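Local coordinates for 3-oxoacyl-[acyl-carrier protein] synthase (Thermus thermophilus, PDB 1UB7) that probably catalyses the first condensation of bacterial fatty acid synthesis, joining an acetyl group from acetyl-CoA to two carbons of malonyl-ACP, at residues F21-D26 and W146-A152; A44-T50 and A137-K142. One frame throughout, in Å; residues are numbered along the deposited sequence.

Contact 1 (F21-D26 and W146-A152)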
loop_
_atom_site.group_PDB
_atom_site.type_symbol
_atom_site.label_atom_id
_atom_site.label_comp_id
_atom_site.label_asym_id
_atom_site.label_seq_id
_atom_site.Cartn_x
_atom_site.Cartn_y
_atom_site.Cartn_z
ATOM N N PHE A 21 7.629 24.038 22.584
ATOM C CA PHE A 21 7.849 22.774 23.272
ATOM C C PHE A 21 8.454 23.003 24.662
ATOM O O PHE A 21 8.215 22.220 25.585
ATOM C CB PHE A 21 8.761 21.870 22.432
ATOM C CG PHE A 21 8.065 21.222 21.257
ATOM C CD1 PHE A 21 7.154 20.184 21.455
ATOM C CD2 PHE A 21 8.322 21.650 19.950
ATOM C CE1 PHE A 21 6.513 19.581 20.372
ATOM C CE2 PHE A 21 7.685 21.054 18.858
ATOM C CZ PHE A 21 6.780 20.018 19.071
ATOM N N GLU A 22 9.235 24.073 24.809
ATOM C CA GLU A 22 9.842 24.395 26.101
ATOM C C GLU A 22 8.744 24.879 27.042
ATOM O O GLU A 22 8.905 24.856 28.259
ATOM C CB GLU A 22 10.896 25.502 25.954
ATOM C CG GLU A 22 12.122 25.125 25.134
ATOM C CD GLU A 22 13.129 26.266 25.023
ATOM O OE1 GLU A 22 12.738 27.374 24.592
ATOM O OE2 GLU A 22 14.313 26.051 25.362
ATOM N N ALA A 23 7.625 25.308 26.463
ATOM C CA ALA A 23 6.489 25.819 27.225
ATOM C C ALA A 23 5.703 24.781 28.028
ATOM O O ALA A 23 4.814 25.148 28.798
ATOM C CB ALA A 23 5.540 26.562 26.291
ATOM N N TYR A 24 6.014 23.496 27.863
ATOM C CA TYR A 24 5.283 22.465 28.596
ATOM C C TYR A 24 6.028 21.145 28.751
ATOM O O TYR A 24 5.535 20.239 29.414
ATOM C CB TYR A 24 3.944 22.188 27.913
ATOM C CG TYR A 24 4.061 21.330 26.668
ATOM C CD1 TYR A 24 4.859 21.725 25.592
ATOM C CD2 TYR A 24 3.378 20.116 26.572
ATOM C CE1 TYR A 24 4.975 20.932 24.450
ATOM C CE2 TYR A 24 3.487 19.316 25.436
ATOM C CZ TYR A 24 4.286 19.729 24.382
ATOM O OH TYR A 24 4.396 18.934 23.264
ATOM N N LEU A 25 7.204 21.029 28.140
ATOM C CA LEU A 25 7.981 19.791 28.232
ATOM C C LEU A 25 9.428 19.972 28.678
ATOM O O LEU A 25 10.087 20.957 28.325
ATOM C CB LEU A 25 7.966 19.049 26.891
ATOM C CG LEU A 25 6.836 18.052 26.659
ATOM C CD1 LEU A 25 6.873 17.591 25.222
ATOM C CD2 LEU A 25 6.986 16.875 27.608
ATOM N N ASP A 26 9.908 18.993 29.444
ATOM C CA ASP A 26 11.273 18.983 29.970
ATOM C C ASP A 26 12.268 18.930 28.802
ATOM O O ASP A 26 12.855 17.883 28.515
ATOM C CB ASP A 26 11.453 17.763 30.903
ATOM C CG ASP A 26 12.633 17.912 31.874
ATOM O OD1 ASP A 26 12.752 18.980 32.514
ATOM O OD2 ASP A 26 13.432 16.955 32.012
ATOM N N TRP A 146 1.991 13.691 22.290
ATOM C CA TRP A 146 2.449 15.049 22.562
ATOM C C TRP A 146 3.321 15.203 23.808
ATOM O O TRP A 146 4.121 16.135 23.898
ATOM C CB TRP A 146 1.238 15.983 22.655
ATOM C CG TRP A 146 0.673 16.393 21.317
ATOM C CD1 TRP A 146 -0.645 16.566 21.004
ATOM C CD2 TRP A 146 1.412 16.736 20.136
ATOM N NE1 TRP A 146 -0.773 16.997 19.705
ATOM C CE2 TRP A 146 0.474 17.111 19.150
ATOM C CE3 TRP A 146 2.777 16.768 19.817
ATOM C CZ2 TRP A 146 0.855 17.511 17.867
ATOM C CZ3 TRP A 146 3.157 17.168 18.537
ATOM C CH2 TRP A 146 2.198 17.533 17.580
ATOM N N ASN A 147 3.175 14.283 24.756
ATOM C CA ASN A 147 3.938 14.331 26.000
ATOM C C ASN A 147 5.309 13.668 25.918
ATOM O O ASN A 147 6.243 14.084 26.604
ATOM C CB ASN A 147 3.121 13.688 27.118
ATOM C CG ASN A 147 1.856 14.460 27.431
ATOM O OD1 ASN A 147 0.908 13.916 27.999
ATOM N ND2 ASN A 147 1.837 15.740 27.073
ATOM N N ASP A 148 5.426 12.641 25.084
ATOM C CA ASP A 148 6.686 11.925 24.929
ATOM C C ASP A 148 7.786 12.814 24.360
ATOM O O ASP A 148 7.787 13.142 23.176
ATOM C CB ASP A 148 6.503 10.716 24.017
ATOM C CG ASP A 148 7.725 9.828 23.990
ATOM O OD1 ASP A 148 8.850 10.364 23.895
ATOM O OD2 ASP A 148 7.562 8.592 24.061
ATOM N N ARG A 149 8.726 13.190 25.220
ATOM C CA ARG A 149 9.853 14.038 24.848
ATOM C C ARG A 149 10.539 13.580 23.563
ATOM O O ARG A 149 10.756 14.369 22.644
ATOM C CB ARG A 149 10.885 14.040 25.981
ATOM C CG ARG A 149 11.335 12.632 26.400
ATOM C CD ARG A 149 12.573 12.674 27.271
ATOM N NE ARG A 149 12.318 13.315 28.555
ATOM C CZ ARG A 149 13.275 13.762 29.359
ATOM N NH1 ARG A 149 14.545 13.639 29.002
ATOM N NH2 ARG A 149 12.965 14.324 30.522
ATOM N N ALA A 150 10.883 12.296 23.523
ATOM C CA ALA A 150 11.576 11.688 22.393
ATOM C C ALA A 150 10.941 11.927 21.025
ATOM O O ALA A 150 11.622 12.322 20.078
ATOM C CB ALA A 150 11.719 10.189 22.637
ATOM N N THR A 151 9.640 11.683 20.924
ATOM C CA THR A 151 8.916 11.843 19.667
ATOM C C THR A 151 8.514 13.285 19.357
ATOM O O THR A 151 9.037 13.903 18.427
ATOM C CB THR A 151 7.637 10.972 19.662
ATOM O OG1 THR A 151 6.799 11.344 20.764
ATOM C CG2 THR A 151 7.992 9.508 19.795
ATOM N N ALA A 152 7.574 13.795 20.150
ATOM C CA ALA A 152 7.021 15.142 20.027
ATOM C C ALA A 152 7.814 16.175 19.220
ATOM O O ALA A 152 7.266 16.848 18.347
ATOM C CB ALA A 152 6.727 15.695 21.420
#

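Contact 2 (A44-T50 and A137-K142)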
loop_
_atom_site.group_PDB
_atom_site.type_symbol
_atom_site.label_atom_id
_atom_site.label_comp_id
_atom_site.label_asym_id
_atom_site.label_seq_id
_atom_site.Cartn_x
_atom_site.Cartn_y
_atom_site.Cartn_z
ATOM N N ALA A 44 -0.821 20.191 11.251
ATOM C CA ALA A 44 -2.113 20.249 10.569
ATOM C C ALA A 44 -3.210 20.850 11.431
ATOM O O ALA A 44 -3.267 20.607 12.638
ATOM C CB ALA A 44 -2.525 18.848 10.111
ATOM N N ALA A 45 -4.089 21.630 10.809
ATOM C CA ALA A 45 -5.183 22.238 11.550
ATOM C C ALA A 45 -6.002 21.126 12.212
ATOM O O ALA A 45 -5.894 19.952 11.841
ATOM C CB ALA A 45 -6.054 23.065 10.623
ATOM N N GLU A 46 -6.821 21.503 13.188
ATOM C CA GLU A 46 -7.626 20.547 13.935
ATOM C C GLU A 46 -8.394 19.552 13.068
ATOM O O GLU A 46 -8.399 18.352 13.343
ATOM C CB GLU A 46 -8.613 21.291 14.830
ATOM C CG GLU A 46 -9.270 20.407 15.882
ATOM C CD GLU A 46 -10.506 21.048 16.492
ATOM O OE1 GLU A 46 -10.437 22.242 16.860
ATOM O OE2 GLU A 46 -11.544 20.354 16.606
ATOM N N ASP A 47 -9.051 20.052 12.030
ATOM C CA ASP A 47 -9.827 19.195 11.151
ATOM C C ASP A 47 -9.139 19.034 9.794
ATOM O O ASP A 47 -9.799 18.978 8.752
ATOM C CB ASP A 47 -11.207 19.805 10.967
ATOM C CG ASP A 47 -11.140 21.196 10.362
ATOM O OD1 ASP A 47 -10.079 21.851 10.495
ATOM O OD2 ASP A 47 -12.139 21.643 9.760
ATOM N N GLU A 48 -7.812 18.972 9.802
ATOM C CA GLU A 48 -7.058 18.805 8.566
ATOM C C GLU A 48 -6.326 17.476 8.648
ATOM O O GLU A 48 -5.430 17.317 9.468
ATOM C CB GLU A 48 -6.057 19.949 8.412
ATOM C CG GLU A 48 -5.163 19.857 7.195
ATOM C CD GLU A 48 -4.212 21.048 7.077
ATOM O OE1 GLU A 48 -3.674 21.478 8.118
ATOM O OE2 GLU A 48 -3.988 21.544 5.946
ATOM N N TYR A 49 -6.705 16.516 7.806
ATOM C CA TYR A 49 -6.068 15.197 7.839
ATOM C C TYR A 49 -5.174 14.845 6.665
ATOM O O TYR A 49 -5.000 15.639 5.735
ATOM C CB TYR A 49 -7.123 14.118 8.025
ATOM C CG TYR A 49 -7.816 14.256 9.352
ATOM C CD1 TYR A 49 -8.893 15.130 9.514
ATOM C CD2 TYR A 49 -7.344 13.576 10.472
ATOM C CE1 TYR A 49 -9.480 15.328 10.763
ATOM C CE2 TYR A 49 -7.922 13.767 11.726
ATOM C CZ TYR A 49 -8.987 14.643 11.863
ATOM O OH TYR A 49 -9.558 14.820 13.101
ATOM N N THR A 50 -4.601 13.646 6.712
ATOM C CA THR A 50 -3.696 13.205 5.651
ATOM C C THR A 50 -4.224 13.415 4.232
ATOM O O THR A 50 -3.474 13.842 3.348
ATOM C CB THR A 50 -3.308 11.739 5.826
ATOM O OG1 THR A 50 -2.462 11.617 6.976
ATOM C CG2 THR A 50 -2.577 11.227 4.580
ATOM N N ALA A 137 2.318 11.678 1.822
ATOM C CA ALA A 137 1.584 12.516 2.776
ATOM C C ALA A 137 1.422 11.891 4.159
ATOM O O ALA A 137 0.963 10.750 4.291
ATOM C CB ALA A 137 0.203 12.866 2.203
ATOM N N GLU A 138 1.767 12.675 5.185
ATOM C CA GLU A 138 1.720 12.244 6.591
ATOM C C GLU A 138 1.180 13.265 7.578
ATOM O O GLU A 138 1.577 14.420 7.557
ATOM C CB GLU A 138 3.123 11.868 7.069
ATOM C CG GLU A 138 3.682 10.613 6.452
ATOM C CD GLU A 138 3.246 9.366 7.184
ATOM O OE1 GLU A 138 2.057 9.265 7.553
ATOM O OE2 GLU A 138 4.098 8.478 7.381
ATOM N N ALA A 139 0.288 12.824 8.457
ATOM C CA ALA A 139 -0.258 13.688 9.501
ATOM C C ALA A 139 0.166 13.022 10.812
ATOM O O ALA A 139 -0.657 12.493 11.548
ATOM C CB ALA A 139 -1.777 13.751 9.411
ATOM N N LEU A 140 1.462 13.039 11.089
ATOM C CA LEU A 140 1.979 12.401 12.290
ATOM C C LEU A 140 1.446 13.012 13.569
ATOM O O LEU A 140 1.324 12.328 14.580
ATOM C CB LEU A 140 3.502 12.432 12.273
ATOM C CG LEU A 140 4.005 11.537 11.136
ATOM C CD1 LEU A 140 5.455 11.865 10.778
ATOM C CD2 LEU A 140 3.819 10.073 11.551
ATOM N N SER A 141 1.102 14.291 13.516
ATOM C CA SER A 141 0.581 14.970 14.693
ATOM C C SER A 141 -0.713 14.341 15.178
ATOM O O SER A 141 -1.277 14.773 16.173
ATOM C CB SER A 141 0.340 16.450 14.391
ATOM O OG SER A 141 -0.724 16.619 13.483
ATOM N N LYS A 142 -1.180 13.312 14.488
ATOM C CA LYS A 142 -2.434 12.675 14.881
ATOM C C LYS A 142 -2.235 11.370 15.643
ATOM O O LYS A 142 -3.183 10.852 16.230
ATOM C CB LYS A 142 -3.298 12.400 13.645
ATOM C CG LYS A 142 -3.403 13.563 12.671
ATOM C CD LYS A 142 -4.297 14.675 13.165
ATOM C CE LYS A 142 -4.442 15.751 12.094
ATOM N NZ LYS A 142 -5.505 16.744 12.415
HETATM O O HOH W 1 -2.906 18.300 13.778
#

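Contact 1 (F21-D26 and W146-A152)
F21, in the short helix 18-22, sends its ring toward the turn of helix 149-152: CZ comes within 3.3 Å of A152 O, and CE1 lies 4.0 Å from A152 CB. Alanine suits that position, since a bare methyl lets the ring come close to the backbone. Beyond F21 the chain turns, with L25 N hydrogen-bonded to F21 O at 3.0 Å, so that F21, Y24 and L25 all point their CA-to-CB bonds toward residues 146-152. Y24 reaches across with its phenol, and its OH donates a hydrogen bond to W146 O at 2.9 Å. The carbonyl lies near the plane of the ring, and tyrosine serves here because it combines a long flat apolar surface with a donor at its tip. L25 is the branched aliphatic filler: CD1 sits 3.4 Å from W146 O and 4.3 Å from A152 CB, while CD2 approaches N147 O to 3.1 Å. At the solvent-facing end, D26 OD2 forms a salt bridge of 3.1 Å with R149 NH2; the arginine is long enough to bring its charge back to the other segment, although its CA-to-CB bond points sideways. Within 146-152, D148 is the N-cap: its OD1 accepts a weak 3.3 Å bond from T151 N, and T151 OG1 donates to D148 O at 3.2 Å. The arrangement is that of a short, weakly bonded helix with aspartate at its N-cap, packed against the loop leaving helix 18-22 at the periphery of the thiolase-like fold.

Contact 2 (A44-T50 and A137-K142)
The ammonium group of K142 is held by two backbone oxygens of the 44-50 loop. NZ donates to E48 O at 3.0 Å and, more weakly, to A45 O at 3.3 Å, and it lies over one face of the Y49 ring, 4.1 Å from the centroid, in a cation-pi interaction. Lysine suits the place because its long chain can carry a positive charge to carbonyls and an aromatic face together. A water receives a weak bond from K142 NZ at 3.3 Å and donates to A44 O at 2.6 Å and S141 OG at 2.8 Å; S141 OG and A44 N also both bond D157. A45 and E48, which supply the two carbonyls, are the ends of a type I turn, closed by E48 N to A45 O at 3.0 Å, and E48 OE1 accepts from A45 N at 2.7 Å. E48 OE2 hydrogen-bonds Y10 and forms a salt bridge with K56. Farther out packing dominates. A44 CB lies 4.1 Å from K142 CE, and T50 CG2 is 4.0 Å from A137 CB. The T50 hydroxyl, bonded to T81 O, also rests on A139, OG1 to CB 3.3 Å. Small alanines let T50, the first residue of helix 50-64, settle against the end of strand 131-138. The second subunit packs on Y49 and K142 through its P195 and V193, so the site borders the dimer interface. A type I turn that binds a lysine ammonium group and leads to the N-terminus of helix 50-64 thus meets the C-terminal end of strand 131-138, the middle strand of the five-stranded sheet, and the residues that follow, within the layered alpha-beta thiolase-like fold.

Contact 2 is nested along the chain inside the loop closed by contact 1, and the two centres lie about 18 Å apart. They meet where W146 CZ2 packs on S141 CB at 3.7 Å, so the chain leaving strand 131-138 serves contact 2 first and then runs on into contact 1. Contact 2 is the more central, about 15 Å from the centre of the chain against about 24 Å for contact 1. It is also nearer the predicted active-site residue N276: the side chain of E138 lies about 7 Å from that of N276, whereas the F21 side chain of contact 1 is about 11 Å from it. The E138 side chain is also about 8 Å from that of H246, another predicted active-site residue.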